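Local atomic coordinates of heme-binding protein A / AI-2 binding protein A (Helicobacter pylori SS1, PDB entry 6OFQ), a protein that binds peptides, such as STSA, in the periplasm as the substrate-binding component associated with an ABC transporter. Residues I314-N319 with K351-D356; K142-M147 with M181-I186; T211-F216 with Q231-P236. All coordinates share one frame; numbering follows the deposited sequence. Where two conformers were deposited one is given.

In the fold
Along the chain contact 2 comes first, then contact 3, then contact 1, each closing before the next opens. Contact 2, between helix 142-147 and the turn before helix 189-197, lies nearest the centre of the chain, about 11 Å from it. Contact 3, at the open end of the hairpin of strands 214-220 and 224-229, is about 22 Å from it between centres. Asp63 ties these two regions, bonding to Ile186 by its backbone and to Thr211 and Trp234 by its carboxylate. Contact 1, next to strand 497-510, lies about 49 Å from contact 3 and about 35 Å from contact 2, centre to centre. The contacts thus sample separate parts of a type II binding protein, built from lobes around a ligand cleft.

Contact 1 of 3, residues I314-N319 with K351-D356; sequences INHAIN and KPYEYD
His316 and Asp356 join helix 308-317, near its C-terminal part, to the N-cap residue of helix 357-366. His316 grips the incoming chain with two groups. Its backbone O accepts a nearly straight bond from Asp356 N (2.9 Å, 177° at the hydrogen), and its ring ND1 donates to Glu354 O at 2.7 Å. That carbonyl lies at the imidazole edge, close to the ring plane, so the bond fixes the ring's rotation as well as the loop's path. The placement follows from His316 CG standing beside its own backbone N, anti to the carbonyl carbon (chi1 -71°). Tyr353 flanks the same imidazole obliquely, its CD1 3.8 Å from His316 CE1 and the two planes 71° apart. The Tyr355 ring meets Asn319 face-on: Asn319 CB sits over the middle of the phenol ring, 3.6 Å from its centroid and almost on the ring normal, a CH-pi contact. The tyrosine's hydroxyl is tied back through a water, which is 2.8 Å from Tyr355 OH and gives a proton to Ala317 O. Both caps work forward: Asn319 OD1 takes the N-H of Asp322 at the start of helix 320-328, and Asp356 OD1 that of Lys359. Asn315 ND2 binds Arg311 O and Tyr497 O, while Tyr353 stacks its ring on His492 and bonds by its hydroxyl to His492 O. Around this joint, Ala360 and Leu363 of helix 357-366 press on His316, Val498 of strand 497-510 backs Asn315 and Ile318, and Ile391 and Leu395 of helix 386-396 close over Ile318 and Ala317.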
loop_
_atom_site.group_PDB
_atom_site.type_symbol
_atom_site.label_atom_id
_atom_site.label_comp_id
_atom_site.label_asym_id
_atom_site.label_seq_id
_atom_site.Cartn_x
_atom_site.Cartn_y
_atom_site.Cartn_z
ATOM N N ILE A 314 24.515 12.100 4.067
ATOM C CA ILE A 314 24.020 10.709 4.191
ATOM C C ILE A 314 23.680 10.177 2.799
ATOM O O ILE A 314 24.099 9.053 2.471
ATOM C CB ILE A 314 22.807 10.637 5.126
ATOM C CG1 ILE A 314 23.237 10.896 6.586
ATOM C CG2 ILE A 314 22.085 9.284 5.035
ATOM C CD1 ILE A 314 22.136 11.061 7.607
ATOM N N ASN A 315 23.042 10.987 1.940
ATOM C CA ASN A 315 22.762 10.608 0.555
ATOM C C ASN A 315 24.013 10.264 -0.228
ATOM O O ASN A 315 24.013 9.286 -0.970
ATOM C CB ASN A 315 21.939 11.665 -0.176
ATOM C CG ASN A 315 20.412 11.549 0.044
ATOM O OD1 ASN A 315 19.653 11.178 -0.890
ATOM N ND2 ASN A 315 19.907 12.036 1.145
ATOM N N HIS A 316 25.090 11.025 -0.047
ATOM C CA HIS A 316 26.332 10.796 -0.779
ATOM C C HIS A 316 27.161 9.673 -0.181
ATOM O O HIS A 316 28.176 9.283 -0.769
ATOM C CB HIS A 316 27.182 12.077 -0.829
ATOM C CG HIS A 316 26.658 13.170 -1.706
ATOM N ND1 HIS A 316 26.579 13.063 -3.069
ATOM C CD2 HIS A 316 26.079 14.350 -1.391
ATOM C CE1 HIS A 316 26.022 14.154 -3.575
ATOM N NE2 HIS A 316 25.691 14.946 -2.568
ATOM N N ALA A 317 26.829 9.193 1.011
ATOM C CA ALA A 317 27.621 8.183 1.725
ATOM C C ALA A 317 27.110 6.761 1.549
ATOM O O ALA A 317 27.800 5.813 1.906
ATOM C CB ALA A 317 27.727 8.483 3.206
ATOM N N ILE A 318 25.986 6.587 0.870
ATOM C CA ILE A 318 25.418 5.250 0.652
ATOM C C ILE A 318 25.497 4.894 -0.810
ATOM O O ILE A 318 24.967 5.580 -1.687
ATOM C CB ILE A 318 23.953 5.194 1.117
ATOM C CG1 ILE A 318 23.899 5.361 2.628
ATOM C CG2 ILE A 318 23.246 3.892 0.731
ATOM C CD1 ILE A 318 22.594 5.837 3.196
ATOM N N ASN A 319 26.311 3.875 -1.111
ATOM C CA ASN A 319 26.456 3.457 -2.491
ATOM C C ASN A 319 25.328 2.596 -3.007
ATOM O O ASN A 319 25.213 1.415 -2.686
ATOM C CB ASN A 319 27.808 2.752 -2.662
ATOM C CG ASN A 319 28.044 2.285 -4.075
ATOM O OD1 ASN A 319 27.187 2.256 -4.945
ATOM N ND2 ASN A 319 29.328 1.971 -4.340
ATOM N N LYS A 351 19.229 13.911 -11.784
ATOM C CA LYS A 351 20.348 12.983 -11.659
ATOM C C LYS A 351 20.407 12.518 -10.207
ATOM O O LYS A 351 20.317 13.354 -9.292
ATOM C CB LYS A 351 21.649 13.685 -12.013
ATOM C CG LYS A 351 21.736 14.113 -13.460
ATOM C CD LYS A 351 23.185 14.502 -13.777
ATOM C CE LYS A 351 23.261 15.899 -14.364
ATOM N NZ LYS A 351 22.666 15.895 -15.729
ATOM N N PRO A 352 20.583 11.208 -10.012
ATOM C CA PRO A 352 20.672 10.734 -8.631
ATOM C C PRO A 352 21.886 11.360 -7.939
ATOM O O PRO A 352 22.869 11.684 -8.608
ATOM C CB PRO A 352 20.816 9.221 -8.764
ATOM C CG PRO A 352 21.422 9.077 -10.111
ATOM C CD PRO A 352 20.794 10.101 -10.969
ATOM N N TYR A 353 21.888 11.382 -6.618
ATOM C CA TYR A 353 23.047 11.951 -5.940
ATOM C C TYR A 353 24.175 10.921 -6.023
ATOM O O TYR A 353 23.980 9.750 -5.755
ATOM C CB TYR A 353 22.765 12.296 -4.481
ATOM C CG TYR A 353 21.952 13.578 -4.327
ATOM C CD1 TYR A 353 22.460 14.820 -4.715
ATOM C CD2 TYR A 353 20.719 13.524 -3.774
ATOM C CE1 TYR A 353 21.719 15.977 -4.513
ATOM C CE2 TYR A 353 19.917 14.648 -3.630
ATOM C CZ TYR A 353 20.442 15.890 -3.995
ATOM O OH TYR A 353 19.792 17.111 -3.886
ATOM N N GLU A 354 25.356 11.419 -6.311
ATOM C CA GLU A 354 26.512 10.563 -6.576
ATOM C C GLU A 354 27.123 10.016 -5.299
ATOM O O GLU A 354 27.202 10.739 -4.315
ATOM C CB GLU A 354 27.592 11.435 -7.202
ATOM C CG GLU A 354 27.313 11.859 -8.637
ATOM C CD GLU A 354 28.575 12.391 -9.302
ATOM O OE1 GLU A 354 28.412 12.921 -10.430
ATOM O OE2 GLU A 354 29.691 12.228 -8.732
ATOM N N TYR A 355 27.599 8.763 -5.333
ATOM C CA TYR A 355 28.294 8.180 -4.206
ATOM C C TYR A 355 29.638 8.875 -4.170
ATOM O O TYR A 355 30.407 8.770 -5.148
ATOM C CB TYR A 355 28.470 6.681 -4.419
ATOM C CG TYR A 355 29.320 6.070 -3.368
ATOM C CD1 TYR A 355 28.914 6.097 -2.032
ATOM C CD2 TYR A 355 30.531 5.451 -3.677
ATOM C CE1 TYR A 355 29.636 5.524 -1.031
ATOM C CE2 TYR A 355 31.278 4.865 -2.670
ATOM C CZ TYR A 355 30.849 4.933 -1.360
ATOM O OH TYR A 355 31.548 4.393 -0.285
ATOM N N ASP A 356 29.946 9.499 -3.044
ATOM C CA ASP A 356 31.148 10.340 -2.947
ATOM C C ASP A 356 31.473 10.591 -1.489
ATOM O O ASP A 356 30.860 11.419 -0.800
ATOM C CB ASP A 356 30.943 11.619 -3.727
ATOM C CG ASP A 356 32.161 12.508 -3.775
ATOM O OD1 ASP A 356 33.078 12.318 -2.947
ATOM O OD2 ASP A 356 32.089 13.393 -4.672
HETATM O O HOH W 1 25.068 8.267 -3.407
HETATM O O HOH W 2 29.803 3.655 1.825
#

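Contact 2 of 3, residues K142-M147 with M181-I186; sequences KYWEGM and MDFLSI
The CA atoms of Tyr143 and Phe183 come within 6.6 Å of each other where helix 142-147 packs on a short 3-10 turn at 182-183. The Phe183 ring is gripped from both faces: Tyr143 CB lies over one, 3.6 Å from the centroid as a CH-pi contact, and CG of its own neighbour Leu184 covers the other. Phe183 reaches this slot with CG between its backbone N and carbonyl carbon (chi1 81°). The Tyr143 and Phe183 rings are nearly parallel, 9° apart, but slid so far that they barely overlap. Met147 comes obliquely, SD 3.7 Å from Phe183 CE1, a Met-aromatic contact. Met181, bent at its thioether, sets CE 3.4 Å from Tyr143 CE1. On the other flank, Leu184 CD2 meets the edge of the Trp144 indole at CZ3 (3.7 Å). The polar ends leave the apolar cluster, Tyr143 OH for Asp431 and Trp144 NE1 for Ser150. A buried aromatic-methionine packing of helix on 3-10 turn results, and the bond of Tyr143 OH to Asp431, in the loop after strand 423-429, is consistent with a place near the interlobe cleft of this type II binding-protein fold.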
loop_
_atom_site.group_PDB
_atom_site.type_symbol
_atom_site.label_atom_id
_atom_site.label_comp_id
_atom_site.label_asym_id
_atom_site.label_seq_id
_atom_site.Cartn_x
_atom_site.Cartn_y
_atom_site.Cartn_z
ATOM N N LYS A 142 -6.460 6.176 8.856
ATOM C CA LYS A 142 -5.187 6.735 8.468
ATOM C C LYS A 142 -5.083 7.274 7.067
ATOM O O LYS A 142 -4.603 8.405 6.860
ATOM C CB LYS A 142 -4.004 5.744 8.712
ATOM C CG LYS A 142 -3.769 5.383 10.187
ATOM C CD LYS A 142 -2.835 4.167 10.324
ATOM C CE LYS A 142 -2.842 3.347 11.608
ATOM N NZ LYS A 142 -1.704 2.381 11.619
ATOM N N TYR A 143 -5.512 6.518 6.058
ATOM C CA TYR A 143 -5.524 7.035 4.718
ATOM C C TYR A 143 -6.412 8.251 4.648
ATOM O O TYR A 143 -6.045 9.193 3.935
ATOM C CB TYR A 143 -6.021 6.005 3.714
ATOM C CG TYR A 143 -4.946 5.167 3.001
ATOM C CD1 TYR A 143 -4.311 5.705 1.905
ATOM C CD2 TYR A 143 -4.698 3.837 3.306
ATOM C CE1 TYR A 143 -3.388 4.986 1.158
ATOM C CE2 TYR A 143 -3.791 3.074 2.571
ATOM C CZ TYR A 143 -3.186 3.672 1.481
ATOM O OH TYR A 143 -2.359 2.870 0.718
ATOM N N TRP A 144 -7.644 8.175 5.153
ATOM C CA TRP A 144 -8.602 9.280 5.035
ATOM C C TRP A 144 -8.001 10.587 5.571
ATOM O O TRP A 144 -8.070 11.641 4.908
ATOM C CB TRP A 144 -9.925 8.935 5.726
ATOM C CG TRP A 144 -10.968 9.954 5.584
ATOM C CD1 TRP A 144 -11.034 11.160 6.228
ATOM C CD2 TRP A 144 -12.121 9.889 4.724
ATOM N NE1 TRP A 144 -12.119 11.865 5.762
ATOM C CE2 TRP A 144 -12.830 11.108 4.860
ATOM C CE3 TRP A 144 -12.652 8.922 3.862
ATOM C CZ2 TRP A 144 -13.968 11.403 4.126
ATOM C CZ3 TRP A 144 -13.813 9.188 3.169
ATOM C CH2 TRP A 144 -14.476 10.440 3.301
ATOM N N GLU A 145 -7.427 10.494 6.777
ATOM C CA GLU A 145 -6.780 11.637 7.396
ATOM C C GLU A 145 -5.587 12.149 6.640
ATOM O O GLU A 145 -5.465 13.329 6.298
ATOM C CB GLU A 145 -6.435 11.364 8.865
ATOM C CG GLU A 145 -7.661 11.203 9.749
ATOM C CD GLU A 145 -8.560 12.423 9.682
ATOM O OE1 GLU A 145 -8.086 13.556 9.900
ATOM O OE2 GLU A 145 -9.729 12.251 9.272
ATOM N N GLY A 146 -4.717 11.221 6.262
ATOM C CA GLY A 146 -3.531 11.548 5.524
ATOM C C GLY A 146 -3.708 12.270 4.220
ATOM O O GLY A 146 -2.943 13.158 3.794
ATOM N N MET A 147 -4.674 11.720 3.477
ATOM C CA MET A 147 -5.027 12.283 2.181
ATOM C C MET A 147 -5.829 13.608 2.237
ATOM O O MET A 147 -6.090 14.247 1.212
ATOM C CB MET A 147 -5.767 11.238 1.324
ATOM C CG MET A 147 -4.882 10.070 0.908
ATOM S SD MET A 147 -5.757 8.747 0.056
ATOM C CE MET A 147 -6.484 9.549 -1.364
ATOM N N MET A 181 -9.604 2.571 -3.970
ATOM C CA MET A 181 -8.607 2.213 -2.942
ATOM C C MET A 181 -9.255 1.439 -1.780
ATOM O O MET A 181 -10.388 1.739 -1.401
ATOM C CB MET A 181 -7.858 3.432 -2.466
ATOM C CG MET A 181 -7.007 4.032 -3.556
ATOM S SD MET A 181 -6.191 5.570 -3.144
ATOM C CE MET A 181 -5.249 5.073 -1.694
ATOM N N ASP A 182 -8.431 0.603 -1.143
ATOM C CA ASP A 182 -8.902 -0.296 -0.106
ATOM C C ASP A 182 -9.590 0.444 1.074
ATOM O O ASP A 182 -10.557 -0.102 1.614
ATOM C CB ASP A 182 -7.715 -1.094 0.388
ATOM C CG ASP A 182 -7.102 -1.959 -0.691
ATOM O OD1 ASP A 182 -6.354 -1.374 -1.494
ATOM O OD2 ASP A 182 -7.390 -3.163 -0.756
ATOM N N PHE A 183 -9.107 1.623 1.432
ATOM C CA PHE A 183 -9.693 2.317 2.581
ATOM C C PHE A 183 -11.119 2.741 2.365
ATOM O O PHE A 183 -11.807 3.075 3.333
ATOM C CB PHE A 183 -8.775 3.450 3.079
ATOM C CG PHE A 183 -8.879 4.734 2.276
ATOM C CD1 PHE A 183 -8.301 4.933 1.031
ATOM C CD2 PHE A 183 -9.604 5.805 2.793
ATOM C CE1 PHE A 183 -8.326 6.139 0.359
ATOM C CE2 PHE A 183 -9.630 7.017 2.134
ATOM C CZ PHE A 183 -9.061 7.191 0.886
ATOM N N LEU A 184 -11.533 2.790 1.095
ATOM C CA LEU A 184 -12.891 3.159 0.737
ATOM C C LEU A 184 -13.734 1.958 0.391
ATOM O O LEU A 184 -14.767 2.068 -0.303
ATOM C CB LEU A 184 -12.875 4.215 -0.365
ATOM C CG LEU A 184 -12.226 5.506 0.077
ATOM C CD1 LEU A 184 -12.130 6.461 -1.116
ATOM C CD2 LEU A 184 -12.904 6.167 1.292
ATOM N N SER A 185 -13.355 0.791 0.884
ATOM C CA SER A 185 -14.188 -0.381 0.839
ATOM C C SER A 185 -15.574 -0.212 1.484
ATOM O O SER A 185 -15.722 0.569 2.433
ATOM C CB SER A 185 -13.449 -1.477 1.593
ATOM O OG SER A 185 -12.304 -1.967 0.939
ATOM N N ILE A 186 -16.528 -0.921 0.911
ATOM C CA ILE A 186 -17.912 -0.831 1.401
ATOM C C ILE A 186 -18.198 -1.913 2.457
ATOM O O ILE A 186 -18.221 -3.088 2.104
ATOM C CB ILE A 186 -18.914 -0.876 0.257
ATOM C CG1 ILE A 186 -18.625 0.201 -0.818
ATOM C CG2 ILE A 186 -20.329 -0.675 0.793
ATOM C CD1 ILE A 186 -18.379 1.603 -0.307
#

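Contact 3 of 3, residues T211-F216 with Q231-P236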
loop_
_atom_site.group_PDB
_atom_site.type_symbol
_atom_site.label_atom_id
_atom_site.label_comp_id
_atom_site.label_asym_id
_atom_site.label_seq_id
_atom_site.Cartn_x
_atom_site.Cartn_y
_atom_site.Cartn_z
ATOM N N THR A 211 -18.805 -7.741 0.153
ATOM C CA THR A 211 -19.485 -8.222 -1.038
ATOM C C THR A 211 -18.612 -8.954 -2.044
ATOM O O THR A 211 -19.104 -9.368 -3.080
ATOM C CB THR A 211 -20.158 -7.059 -1.780
ATOM O OG1 THR A 211 -19.184 -6.087 -2.159
ATOM C CG2 THR A 211 -21.220 -6.357 -0.966
ATOM N N GLY A 212 -17.320 -9.073 -1.749
ATOM C CA GLY A 212 -16.386 -9.554 -2.735
ATOM C C GLY A 212 -16.411 -11.017 -3.053
ATOM O O GLY A 212 -17.224 -11.773 -2.492
ATOM N N PRO A 213 -15.469 -11.452 -3.886
ATOM C CA PRO A 213 -15.557 -12.795 -4.443
ATOM C C PRO A 213 -15.173 -13.887 -3.454
ATOM O O PRO A 213 -15.363 -15.057 -3.799
ATOM C CB PRO A 213 -14.592 -12.757 -5.614
ATOM C CG PRO A 213 -13.692 -11.596 -5.355
ATOM C CD PRO A 213 -14.510 -10.591 -4.588
ATOM N N PHE A 214 -14.522 -13.527 -2.352
ATOM C CA PHE A 214 -14.293 -14.428 -1.221
ATOM C C PHE A 214 -14.874 -13.898 0.060
ATOM O O PHE A 214 -14.981 -12.698 0.229
ATOM C CB PHE A 214 -12.782 -14.692 -1.045
ATOM C CG PHE A 214 -12.136 -15.353 -2.226
ATOM C CD1 PHE A 214 -11.597 -14.572 -3.237
ATOM C CD2 PHE A 214 -12.064 -16.736 -2.344
ATOM C CE1 PHE A 214 -11.026 -15.169 -4.330
ATOM C CE2 PHE A 214 -11.476 -17.356 -3.427
ATOM C CZ PHE A 214 -10.959 -16.550 -4.425
ATOM N N LYS A 215 -15.204 -14.827 0.959
ATOM C CA LYS A 215 -15.671 -14.434 2.270
ATOM C C LYS A 215 -14.744 -14.972 3.339
ATOM O O LYS A 215 -14.007 -15.941 3.095
ATOM C CB LYS A 215 -17.107 -14.873 2.516
ATOM C CG LYS A 215 -17.266 -16.374 2.468
ATOM C CD LYS A 215 -18.751 -16.711 2.418
ATOM C CE LYS A 215 -18.888 -18.209 2.190
ATOM N NZ LYS A 215 -20.353 -18.415 2.265
ATOM N N PHE A 216 -14.738 -14.317 4.486
ATOM C CA PHE A 216 -13.902 -14.715 5.622
ATOM C C PHE A 216 -14.396 -16.010 6.283
ATOM O O PHE A 216 -15.611 -16.138 6.458
ATOM C CB PHE A 216 -13.968 -13.586 6.638
ATOM C CG PHE A 216 -13.217 -13.784 7.901
ATOM C CD1 PHE A 216 -13.764 -14.477 8.966
ATOM C CD2 PHE A 216 -11.988 -13.190 8.086
ATOM C CE1 PHE A 216 -13.076 -14.627 10.175
ATOM C CE2 PHE A 216 -11.328 -13.267 9.306
ATOM C CZ PHE A 216 -11.874 -13.978 10.325
ATOM N N GLN A 231 -20.104 -17.783 -3.347
ATOM C CA GLN A 231 -20.872 -18.295 -4.485
ATOM C C GLN A 231 -21.902 -17.308 -5.001
ATOM O O GLN A 231 -22.326 -17.429 -6.150
ATOM C CB GLN A 231 -21.689 -19.509 -4.001
ATOM C CG GLN A 231 -20.889 -20.658 -3.450
ATOM C CD GLN A 231 -19.948 -21.327 -4.436
ATOM O OE1 GLN A 231 -20.153 -21.322 -5.647
ATOM N NE2 GLN A 231 -18.849 -21.836 -3.861
ATOM N N ASP A 232 -22.214 -16.309 -4.202
ATOM C CA ASP A 232 -23.198 -15.276 -4.590
ATOM C C ASP A 232 -22.573 -13.978 -5.098
ATOM O O ASP A 232 -23.271 -12.969 -5.279
ATOM C CB ASP A 232 -24.099 -14.991 -3.394
ATOM C CG ASP A 232 -24.959 -16.221 -3.005
ATOM O OD1 ASP A 232 -25.350 -16.968 -3.921
ATOM O OD2 ASP A 232 -25.187 -16.435 -1.812
ATOM N N TYR A 233 -21.255 -13.981 -5.300
ATOM C CA TYR A 233 -20.576 -12.787 -5.819
ATOM C C TYR A 233 -21.286 -12.240 -7.062
ATOM O O TYR A 233 -21.597 -12.967 -7.989
ATOM C CB TYR A 233 -19.106 -13.171 -6.128
ATOM C CG TYR A 233 -18.294 -12.071 -6.765
ATOM C CD1 TYR A 233 -18.119 -10.827 -6.124
ATOM C CD2 TYR A 233 -17.656 -12.305 -7.967
ATOM C CE1 TYR A 233 -17.332 -9.859 -6.759
ATOM C CE2 TYR A 233 -16.815 -11.367 -8.548
ATOM C CZ TYR A 233 -16.678 -10.147 -7.934
ATOM O OH TYR A 233 -15.893 -9.236 -8.643
ATOM N N TRP A 234 -21.372 -10.907 -7.121
ATOM C CA TRP A 234 -22.032 -10.232 -8.252
ATOM C C TRP A 234 -21.301 -10.347 -9.569
ATOM O O TRP A 234 -21.934 -10.265 -10.624
ATOM C CB TRP A 234 -22.295 -8.755 -7.960
ATOM C CG TRP A 234 -21.053 -7.968 -7.614
ATOM C CD1 TRP A 234 -20.544 -7.754 -6.374
ATOM C CD2 TRP A 234 -20.172 -7.327 -8.544
ATOM N NE1 TRP A 234 -19.373 -7.041 -6.485
ATOM C CE2 TRP A 234 -19.112 -6.765 -7.799
ATOM C CE3 TRP A 234 -20.139 -7.260 -9.939
ATOM C CZ2 TRP A 234 -18.058 -6.078 -8.416
ATOM C CZ3 TRP A 234 -19.091 -6.549 -10.554
ATOM C CH2 TRP A 234 -18.062 -6.002 -9.752
ATOM N N GLY A 235 -19.978 -10.431 -9.594
ATOM C CA GLY A 235 -19.142 -10.514 -10.762
ATOM C C GLY A 235 -18.895 -11.929 -11.232
ATOM O O GLY A 235 -19.508 -12.870 -10.717
ATOM N N PRO A 236 -17.895 -12.048 -12.109
ATOM C CA PRO A 236 -17.486 -13.387 -12.596
ATOM C C PRO A 236 -16.997 -14.191 -11.402
ATOM O O PRO A 236 -16.190 -13.684 -10.593
ATOM C CB PRO A 236 -16.335 -13.141 -13.554
ATOM C CG PRO A 236 -16.397 -11.683 -13.876
ATOM C CD PRO A 236 -17.079 -10.985 -12.717
HETATM O O HOH W 3 -21.491 -9.984 -4.302
HETATM O O HOH W 4 -21.053 -18.496 -0.689
#
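Pro213 and Tyr233 lie side by side, the proline ring laid flat against the phenol. Pro213 CB stands over the middle of the Tyr233 ring, 3.8 Å from its centroid and 6° off the normal, a CH-pi contact, and Pro213 CD touches Tyr233 CE1 at 3.6 Å. The opposite face of the phenol is covered from within its own loop by the backbone N of Gly235. Thr211 O approaches the rim in the ring plane, 3.5 Å from Tyr233 CD1. Tyr233 CG, anti to its backbone N (chi1 176°), carries the ring into this slot, and CE1 in turn lies over a face of the Trp234 indole, toward its rim. Two waters stitch the segments together. One gives a proton to Thr211 O (2.8 Å) and takes the N-H of Trp234; the other accepts from Lys215 NZ (3.0 Å) and from Gln231 N. Farther out, Asp63 OD2 binds both Thr211 OG1 and Trp234 NE1, fixing the two segments from one atom. Asn230 also spans them, ND2 holding Gly212 O together with His103 NE2, and OD1 accepting from Asp232 N. Lys237 NZ bonds to Tyr233 O and Gly235 O, bracing the turn after strand 224-229. Strand pairing of Lys215 with Leu228 sets the hairpin from which both ends emerge. The direct contact is thus largely apolar, a proline and backbone against a phenol ring, whereas polar links between the segments run through two waters, Asp63 and Asn230; the indole N-H given to Asp63 OD2 would be consistent with a charged Asp63.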